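Local coordinates for protein glutamate--cysteine ligase GshA (Methylobacillus flagellatus KT, PDB 3K1T) that probably acts as a ligase that joins glutamate to cysteine, forming gamma-glutamylcysteine, at residues A95-L100 and D170-L175; E252-K257 and D300-L305; V280-D285 and M294-A299. All blocks are in the same frame, centred on the assembly; numbering follows the deposited sequence.

Contact 1 of 3, residues A95-L100 and D170-L175; sequences ARRLLL and DSCAIL
Two neighbouring parallel strands of a mixed beta sheet meet here, with L99 on strand 97-102 joined through its backbone to A173 and L175 of strand 173-177. L99 N donates to A173 O at 3.2 Å, and L175 N donates to L99 O at 2.8 Å, so L99 bonds to the residues on both sides of I174, its partner in the parallel register. Leucine suits these buried positions because both faces of the sheet are packed. L99 and I174 face L164 of strand 163-166, while L98, L100, A173 and L175 share the other face, where L122 of helix 109-124 covers L98 and L175. CG of L98 is anti to the backbone N (chi1 -170°), and the two L98 methyls beyond it part: CD1 lies 4.0 Å from A173 CB, and CD2 4.1 Å from L175 CB. An alanine here would probably open a gap between A173, L175 and the helix, which the small A173 could not fill. Farther back, R97 NE lies 2.9 Å from D170 O, a bond that is uncertain because it rests on one of two modelled R97 conformers, while the carboxylate of D170 pairs with R163. The A173 carbonyl takes two donors from different directions: L99 N lies in its plane, whereas S171 OG, 3.0 Å from A173 O, stands 51° out of it.

Contact 2 of 3, residues E252-K257 and D300-L305; sequences EQLAEK and DDVRDL
The helical turn 252-257 lies beside the irregular loop 300-305, and the backbones come closest at A255 and V302, whose CA atoms are 6.2 Å apart. A small residue suits this approach, for V302 CG2 reaches A255 CA at 3.7 Å. Next to it, L254 CD2 packs against V302 CB at 4.1 Å. L254 continues inward to V325 and L327 of strand 324-329, while V302 also touches V296, so this apolar layer belongs to the core beneath the helix. Along its rim runs the salt bridge between E252 and R303. The R303 chain is extended from CG to NE, long enough to bring its guanidinium over to the helix, whereas E252, whose CB points away from the loop, bends at chi2 (-54°) to turn CD back. R303 grips the carboxylate side-on, with NH2 to E252 OE1 at 2.9 Å and NE to E252 OE2 at 3.0 Å. The two flat groups are nearly coplanar, 12° apart, and OE1 receives NH2 through its syn lone pair. A255 CB sits 3.3 Å above one guanidinium face, offset toward the rim. R303 NH1 turns instead to D300 OD1, 2.9 Å away on the anti side of that carboxylate and 28° out of its plane. One arginine thus serves two acids, its rotation fixed by bonds on both flanks, and its positive charge would be expected to ease the repulsion between E252 and D300.

Contact 3 of 3, residues V280-D285 and M294-A299; sequences VIVKAD and MTVKSA
V282 and M294 form a hydrogen-bonded pair of the antiparallel hairpin made by strands 280-285 and 291-296. V282 N donates to M294 O at 2.8 Å, M294 N returns a bond to V282 O at 3.1 Å, and V280 and V296 make the same two-way exchange. The side chain of M294, deposited as selenomethionine, can be followed outward. Its CB leaves the strand on the same face as V282, V280 and V296. CG stands between the backbone N and the carbonyl carbon (chi1 64°), and there it lies 4.0 Å from V282 CB. M294 SE continues anti to CA and comes up to L305 CD2 of the following loop, 4.2 Å away. The bend at chi3 (-69°) turns M294 CE toward V296, 3.7 Å from V296 CG1. M294 CE also lies 3.6 Å from D301 O. A long, flexible, apolar chain suits this path from strand to loop. The valines fill the rest of the face: V282 CG2 crosses to V296 CG2 at 4.0 Å, joining the two hydrogen-bonded pairs diagonally, and their beta-branched shape fits extended backbone. On the other face I281 CG1 lies 4.0 Å from T295 CG2, the two chains side by side in the non-hydrogen-bonded pair; threonine suits this exposed position. Strand 291-296 is an edge strand of the four-stranded antiparallel sheet within this chain, with 324-329 on the far side of 280-285. The valine face is covered by helix 251-272, through L261, L262 and I265 on V280, and by helix 307-314, through M313 on V282 and M294.

Contact 1 comes first along the chain and stands apart, its centre 49 Å from that of contact 2 and 41 Å from that of contact 3, on the opposite side of the chain's centre. It belongs to the mixed sheet, whereas the others share the region of the four-stranded antiparallel sheet. Contacts 2 and 3 are 9 Å apart between centres: helix 251-272 leads to strand 280-285, the hairpin follows, and the chain then returns through 300-305 to the start of the helix, so that contact 2 brackets contact 3. They touch, with D301 CB 3.5 Å from V296 CG1 and A255 O 3.4 Å from A299 CB, making helix, hairpin and loop one packed unit.

Contact 1 of 3, residues A95-L100 and D170-L175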
loop_
_atom_site.group_PDB
_atom_site.type_symbol
_atom_site.label_atom_id
_atom_site.label_comp_id
_atom_site.label_asym_id
_atom_site.label_seq_id
_atom_site.Cartn_x
_atom_site.Cartn_y
_atom_site.Cartn_z
ATOM N N ALA A 95 14.655 11.804 1.409
ATOM C CA ALA A 95 15.724 11.004 0.839
ATOM C C ALA A 95 15.613 10.883 -0.675
ATOM O O ALA A 95 14.555 10.680 -1.226
ATOM C CB ALA A 95 15.765 9.602 1.485
ATOM N N ARG A 96 16.725 11.106 -1.348
ATOM C CA ARG A 96 16.851 10.765 -2.753
ATOM C C ARG A 96 17.634 9.460 -2.891
ATOM O O ARG A 96 17.365 8.682 -3.802
ATOM C CB ARG A 96 17.643 11.847 -3.501
ATOM C CG ARG A 96 16.979 13.182 -3.611
ATOM C CD ARG A 96 17.894 14.143 -4.363
ATOM N NE ARG A 96 17.213 15.351 -4.832
ATOM C CZ ARG A 96 17.037 16.460 -4.105
ATOM N NH1 ARG A 96 17.460 16.531 -2.836
ATOM N NH2 ARG A 96 16.416 17.513 -4.637
ATOM N N ARG A 97 18.646 9.291 -2.033
ATOM C CA ARG A 97 19.617 8.204 -2.142
ATOM C C ARG A 97 19.635 7.381 -0.850
ATOM O O ARG A 97 19.493 7.937 0.232
ATOM C CB ARG A 97 21.014 8.787 -2.388
ATOM C CG ARG A 97 21.194 9.447 -3.752
ATOM C CD ARG A 97 22.534 10.153 -3.883
ATOM N NE ARG A 97 22.576 11.394 -3.110
ATOM C CZ ARG A 97 22.035 12.562 -3.494
ATOM N NH1 ARG A 97 21.376 12.679 -4.647
ATOM N NH2 ARG A 97 22.133 13.624 -2.700
ATOM N N LEU A 98 19.833 6.077 -0.964
ATOM C CA LEU A 98 19.903 5.210 0.195
ATOM C C LEU A 98 21.077 4.270 0.070
ATOM O O LEU A 98 21.232 3.598 -0.964
ATOM C CB LEU A 98 18.604 4.418 0.295
ATOM C CG LEU A 98 18.372 3.623 1.563
ATOM C CD1 LEU A 98 18.244 4.510 2.800
ATOM C CD2 LEU A 98 17.053 2.753 1.370
ATOM N N LEU A 99 21.931 4.247 1.099
ATOM C CA LEU A 99 23.017 3.286 1.183
ATOM C C LEU A 99 22.509 2.092 1.960
ATOM O O LEU A 99 22.030 2.251 3.091
ATOM C CB LEU A 99 24.238 3.906 1.923
ATOM C CG LEU A 99 25.505 3.051 2.037
ATOM C CD1 LEU A 99 26.177 2.903 0.677
ATOM C CD2 LEU A 99 26.513 3.647 3.063
ATOM N N LEU A 100 22.604 0.916 1.351
ATOM C CA LEU A 100 22.183 -0.340 1.965
ATOM C C LEU A 100 23.415 -1.112 2.430
ATOM O O LEU A 100 24.272 -1.474 1.629
ATOM C CB LEU A 100 21.373 -1.199 0.982
ATOM C CG LEU A 100 20.870 -2.580 1.471
ATOM C CD1 LEU A 100 19.810 -2.444 2.572
ATOM C CD2 LEU A 100 20.299 -3.405 0.267
ATOM N N ASP A 170 26.690 10.017 -2.166
ATOM C CA ASP A 170 26.560 10.398 -0.767
ATOM C C ASP A 170 25.109 10.332 -0.374
ATOM O O ASP A 170 24.323 11.164 -0.805
ATOM C CB ASP A 170 27.096 11.795 -0.485
ATOM C CG ASP A 170 26.920 12.155 1.000
ATOM O OD1 ASP A 170 25.811 12.513 1.426
ATOM O OD2 ASP A 170 27.861 12.010 1.763
ATOM N N SER A 171 24.747 9.350 0.458
ATOM C CA SER A 171 23.351 9.171 0.777
ATOM C C SER A 171 22.916 9.989 1.921
ATOM O O SER A 171 23.672 10.391 2.817
ATOM C CB SER A 171 22.997 7.706 1.072
ATOM O OG SER A 171 23.668 7.254 2.231
ATOM N N CYS A 172 21.616 10.126 1.924
ATOM C CA CYS A 172 20.876 10.856 2.878
ATOM C C CYS A 172 20.762 9.972 4.208
ATOM O O CYS A 172 20.952 10.413 5.354
ATOM C CB CYS A 172 19.538 11.203 2.098
ATOM S SG CYS A 172 19.674 11.747 0.112
ATOM N N ALA A 173 20.472 8.702 4.007
ATOM C CA ALA A 173 20.261 7.771 5.084
ATOM C C ALA A 173 20.898 6.432 4.755
ATOM O O ALA A 173 21.265 6.168 3.608
ATOM C CB ALA A 173 18.755 7.596 5.320
ATOM N N ILE A 174 20.994 5.586 5.770
ATOM C CA ILE A 174 21.661 4.295 5.681
ATOM C C ILE A 174 20.713 3.222 6.196
ATOM O O ILE A 174 20.309 3.279 7.352
ATOM C CB ILE A 174 22.937 4.291 6.535
ATOM C CG1 ILE A 174 23.900 5.384 6.034
ATOM C CG2 ILE A 174 23.616 2.898 6.545
ATOM C CD1 ILE A 174 24.962 5.750 7.077
ATOM N N LEU A 175 20.376 2.253 5.356
ATOM C CA LEU A 175 19.521 1.146 5.749
ATOM C C LEU A 175 20.354 -0.058 6.092
ATOM O O LEU A 175 21.133 -0.544 5.274
ATOM C CB LEU A 175 18.516 0.793 4.635
ATOM C CG LEU A 175 17.554 -0.361 4.919
ATOM C CD1 LEU A 175 16.622 -0.025 6.108
ATOM C CD2 LEU A 175 16.684 -0.736 3.660
HETATM O O HOH W 1 23.052 13.433 0.525
#

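Contact 2 of 3, residues E252-K257 and D300-L305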
loop_
_atom_site.group_PDB
_atom_site.type_symbol
_atom_site.label_atom_id
_atom_site.label_comp_id
_atom_site.label_asym_id
_atom_site.label_seq_id
_atom_site.Cartn_x
_atom_site.Cartn_y
_atom_site.Cartn_z
ATOM N N GLU A 252 21.326 -25.312 40.584
ATOM C CA GLU A 252 20.050 -25.406 41.281
ATOM C C GLU A 252 19.129 -24.217 40.985
ATOM O O GLU A 252 17.924 -24.407 40.843
ATOM C CB GLU A 252 20.237 -25.626 42.781
ATOM C CG GLU A 252 20.722 -27.067 43.097
ATOM C CD GLU A 252 19.794 -28.159 42.486
ATOM O OE1 GLU A 252 18.568 -28.048 42.684
ATOM O OE2 GLU A 252 20.271 -29.091 41.773
ATOM N N GLN A 253 19.698 -23.024 40.904
ATOM C CA GLN A 253 18.988 -21.801 40.507
ATOM C C GLN A 253 18.282 -22.027 39.163
ATOM O O GLN A 253 17.085 -21.833 39.036
ATOM C CB GLN A 253 20.017 -20.646 40.341
ATOM C CG GLN A 253 19.562 -19.427 39.518
ATOM C CD GLN A 253 19.231 -18.245 40.404
ATOM O OE1 GLN A 253 18.613 -18.420 41.491
ATOM N NE2 GLN A 253 19.686 -17.034 40.003
ATOM N N LEU A 254 19.041 -22.481 38.184
ATOM C CA LEU A 254 18.496 -22.717 36.844
ATOM C C LEU A 254 17.423 -23.826 36.850
ATOM O O LEU A 254 16.353 -23.659 36.257
ATOM C CB LEU A 254 19.615 -23.060 35.877
ATOM C CG LEU A 254 19.262 -23.103 34.383
ATOM C CD1 LEU A 254 18.608 -21.831 33.892
ATOM C CD2 LEU A 254 20.536 -23.389 33.555
ATOM N N ALA A 255 17.723 -24.941 37.524
ATOM C CA ALA A 255 16.815 -26.085 37.623
ATOM C C ALA A 255 15.482 -25.676 38.232
ATOM O O ALA A 255 14.415 -26.123 37.765
ATOM C CB ALA A 255 17.455 -27.261 38.433
ATOM N N GLU A 256 15.532 -24.838 39.262
ATOM C CA GLU A 256 14.324 -24.430 39.969
ATOM C C GLU A 256 13.468 -23.579 39.035
ATOM O O GLU A 256 12.256 -23.685 39.039
ATOM C CB GLU A 256 14.646 -23.614 41.237
ATOM C CG GLU A 256 15.191 -24.460 42.406
ATOM C CD GLU A 256 15.920 -23.652 43.518
ATOM O OE1 GLU A 256 16.147 -22.399 43.392
ATOM O OE2 GLU A 256 16.270 -24.312 44.535
ATOM N N LYS A 257 14.110 -22.714 38.274
ATOM C CA LYS A 257 13.359 -21.866 37.344
ATOM C C LYS A 257 12.756 -22.664 36.197
ATOM O O LYS A 257 11.641 -22.367 35.780
ATOM C CB LYS A 257 14.199 -20.719 36.842
ATOM C CG LYS A 257 14.393 -19.655 37.945
ATOM C CD LYS A 257 15.370 -18.632 37.532
ATOM C CE LYS A 257 15.698 -17.701 38.701
ATOM N NZ LYS A 257 14.692 -16.664 38.727
ATOM N N ASP A 300 15.917 -31.785 35.301
ATOM C CA ASP A 300 17.097 -32.662 35.204
ATOM C C ASP A 300 17.912 -32.465 33.927
ATOM O O ASP A 300 19.123 -32.665 33.923
ATOM C CB ASP A 300 16.710 -34.124 35.361
ATOM C CG ASP A 300 16.627 -34.549 36.821
ATOM O OD1 ASP A 300 17.030 -33.766 37.720
ATOM O OD2 ASP A 300 16.166 -35.685 37.068
ATOM N N ASP A 301 17.270 -32.022 32.861
ATOM C CA ASP A 301 17.965 -31.745 31.620
ATOM C C ASP A 301 18.977 -30.597 31.726
ATOM O O ASP A 301 19.868 -30.515 30.892
ATOM C CB ASP A 301 16.976 -31.407 30.478
ATOM C CG ASP A 301 16.127 -32.592 30.045
ATOM O OD1 ASP A 301 16.494 -33.745 30.331
ATOM O OD2 ASP A 301 15.078 -32.373 29.424
ATOM N N VAL A 302 18.866 -29.717 32.715
ATOM C CA VAL A 302 19.910 -28.686 32.888
ATOM C C VAL A 302 20.995 -29.040 33.914
ATOM O O VAL A 302 21.949 -28.272 34.096
ATOM C CB VAL A 302 19.326 -27.267 33.173
ATOM C CG1 VAL A 302 18.423 -26.826 32.013
ATOM C CG2 VAL A 302 18.591 -27.180 34.509
ATOM N N ARG A 303 20.853 -30.187 34.579
ATOM C CA ARG A 303 21.820 -30.654 35.555
ATOM C C ARG A 303 22.878 -31.513 34.871
ATOM O O ARG A 303 22.590 -32.294 33.961
ATOM C CB ARG A 303 21.137 -31.478 36.638
ATOM C CG ARG A 303 20.204 -30.691 37.503
ATOM C CD ARG A 303 19.528 -31.537 38.558
ATOM N NE ARG A 303 18.911 -30.674 39.567
ATOM C CZ ARG A 303 17.609 -30.569 39.811
ATOM N NH1 ARG A 303 16.704 -31.313 39.167
ATOM N NH2 ARG A 303 17.203 -29.723 40.753
ATOM N N ASP A 304 24.114 -31.338 35.320
ATOM C CA ASP A 304 25.232 -32.194 34.909
ATOM C C ASP A 304 25.394 -32.228 33.387
ATOM O O ASP A 304 25.466 -33.296 32.772
ATOM C CB ASP A 304 25.042 -33.612 35.490
ATOM C CG ASP A 304 26.347 -34.369 35.612
ATOM O OD1 ASP A 304 27.412 -33.720 35.783
ATOM O OD2 ASP A 304 26.310 -35.611 35.522
ATOM N N LEU A 305 25.407 -31.040 32.775
ATOM C CA LEU A 305 25.532 -30.922 31.323
ATOM C C LEU A 305 26.806 -31.570 30.837
ATOM O O LEU A 305 27.843 -31.536 31.524
ATOM C CB LEU A 305 25.581 -29.439 30.926
ATOM C CG LEU A 305 24.368 -28.572 31.220
ATOM C CD1 LEU A 305 24.687 -27.158 30.791
ATOM C CD2 LEU A 305 23.147 -29.105 30.499
#

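Contact 3 of 3, residues V280-D285 and M294-A299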
loop_
_atom_site.group_PDB
_atom_site.type_symbol
_atom_site.label_atom_id
_atom_site.label_comp_id
_atom_site.label_asym_id
_atom_site.label_seq_id
_atom_site.Cartn_x
_atom_site.Cartn_y
_atom_site.Cartn_z
ATOM N N VAL A 280 10.842 -26.197 27.322
ATOM C CA VAL A 280 11.380 -24.872 27.588
ATOM C C VAL A 280 12.602 -24.641 26.735
ATOM O O VAL A 280 13.411 -25.550 26.554
ATOM C CB VAL A 280 11.695 -24.687 29.083
ATOM C CG1 VAL A 280 12.640 -23.473 29.322
ATOM C CG2 VAL A 280 10.342 -24.563 29.862
ATOM N N ILE A 281 12.699 -23.426 26.168
ATOM C CA ILE A 281 13.858 -23.026 25.409
ATOM C C ILE A 281 14.721 -22.218 26.390
ATOM O O ILE A 281 14.255 -21.251 26.982
ATOM C CB ILE A 281 13.500 -22.155 24.199
ATOM C CG1 ILE A 281 12.470 -22.855 23.296
ATOM C CG2 ILE A 281 14.768 -21.786 23.355
ATOM C CD1 ILE A 281 11.894 -21.911 22.197
ATOM N N VAL A 282 15.966 -22.648 26.555
ATOM C CA VAL A 282 16.966 -21.978 27.397
ATOM C C VAL A 282 17.915 -21.204 26.495
ATOM O O VAL A 282 18.616 -21.789 25.654
ATOM C CB VAL A 282 17.740 -22.977 28.276
ATOM C CG1 VAL A 282 18.677 -22.238 29.265
ATOM C CG2 VAL A 282 16.767 -23.926 29.035
ATOM N N LYS A 283 17.905 -19.879 26.654
ATOM C CA LYS A 283 18.701 -18.972 25.820
ATOM C C LYS A 283 19.796 -18.288 26.685
ATOM O O LYS A 283 19.463 -17.483 27.543
ATOM C CB LYS A 283 17.806 -17.897 25.191
ATOM C CG LYS A 283 16.536 -18.402 24.422
ATOM C CD LYS A 283 15.394 -17.304 24.370
ATOM C CE LYS A 283 14.175 -17.693 23.478
ATOM N NZ LYS A 283 14.420 -17.301 21.998
ATOM N N ALA A 284 21.070 -18.614 26.452
ATOM C CA ALA A 284 22.184 -17.989 27.187
ATOM C C ALA A 284 22.677 -16.826 26.323
ATOM O O ALA A 284 23.213 -17.068 25.235
ATOM C CB ALA A 284 23.310 -18.991 27.426
ATOM N N ASP A 285 22.462 -15.597 26.773
ATOM C CA ASP A 285 22.846 -14.392 26.021
ATOM C C ASP A 285 24.241 -13.890 26.427
ATOM O O ASP A 285 24.433 -13.485 27.566
ATOM C CB ASP A 285 21.861 -13.269 26.276
ATOM C CG ASP A 285 22.236 -11.965 25.517
ATOM O OD1 ASP A 285 22.931 -12.029 24.485
ATOM O OD2 ASP A 285 21.814 -10.891 25.971
HETATM N N MSE A 294 19.331 -24.221 23.956
HETATM C CA MSE A 294 18.983 -25.651 24.098
HETATM C C MSE A 294 17.523 -25.748 24.529
HETATM O O MSE A 294 16.982 -24.800 25.114
HETATM C CB MSE A 294 19.882 -26.368 25.112
HETATM C CG MSE A 294 19.777 -25.877 26.520
HETATM SE SE MSE A 294 21.009 -26.770 27.782
HETATM C CE MSE A 294 20.230 -28.606 27.834
ATOM N N THR A 295 16.899 -26.900 24.276
ATOM C CA THR A 295 15.522 -27.135 24.742
ATOM C C THR A 295 15.561 -28.213 25.800
ATOM O O THR A 295 16.358 -29.136 25.729
ATOM C CB THR A 295 14.528 -27.535 23.607
ATOM O OG1 THR A 295 15.037 -28.655 22.895
ATOM C CG2 THR A 295 14.301 -26.348 22.609
ATOM N N VAL A 296 14.677 -28.084 26.783
ATOM C CA VAL A 296 14.588 -29.027 27.874
ATOM C C VAL A 296 13.141 -29.405 28.146
ATOM O O VAL A 296 12.220 -28.623 27.891
ATOM C CB VAL A 296 15.246 -28.473 29.187
ATOM C CG1 VAL A 296 16.751 -28.209 28.978
ATOM C CG2 VAL A 296 14.545 -27.243 29.704
ATOM N N LYS A 297 12.951 -30.620 28.652
ATOM C CA LYS A 297 11.625 -31.094 29.082
ATOM C C LYS A 297 11.563 -31.379 30.583
ATOM O O LYS A 297 10.522 -31.718 31.095
ATOM C CB LYS A 297 11.240 -32.338 28.289
ATOM C CG LYS A 297 10.932 -32.031 26.812
ATOM C CD LYS A 297 10.590 -33.282 26.053
ATOM C CE LYS A 297 9.867 -32.973 24.741
ATOM N NZ LYS A 297 9.444 -34.215 23.977
ATOM N N SER A 298 12.663 -31.187 31.298
ATOM C CA SER A 298 12.652 -31.321 32.751
ATOM C C SER A 298 13.831 -30.557 33.359
ATOM O O SER A 298 14.819 -30.270 32.677
ATOM C CB SER A 298 12.742 -32.793 33.164
ATOM O OG SER A 298 14.052 -33.241 32.988
ATOM N N ALA A 299 13.723 -30.261 34.653
ATOM C CA ALA A 299 14.800 -29.612 35.401
ATOM C C ALA A 299 16.073 -30.456 35.332
ATOM O O ALA A 299 17.195 -29.915 35.298
ATOM C CB ALA A 299 14.379 -29.387 36.863
#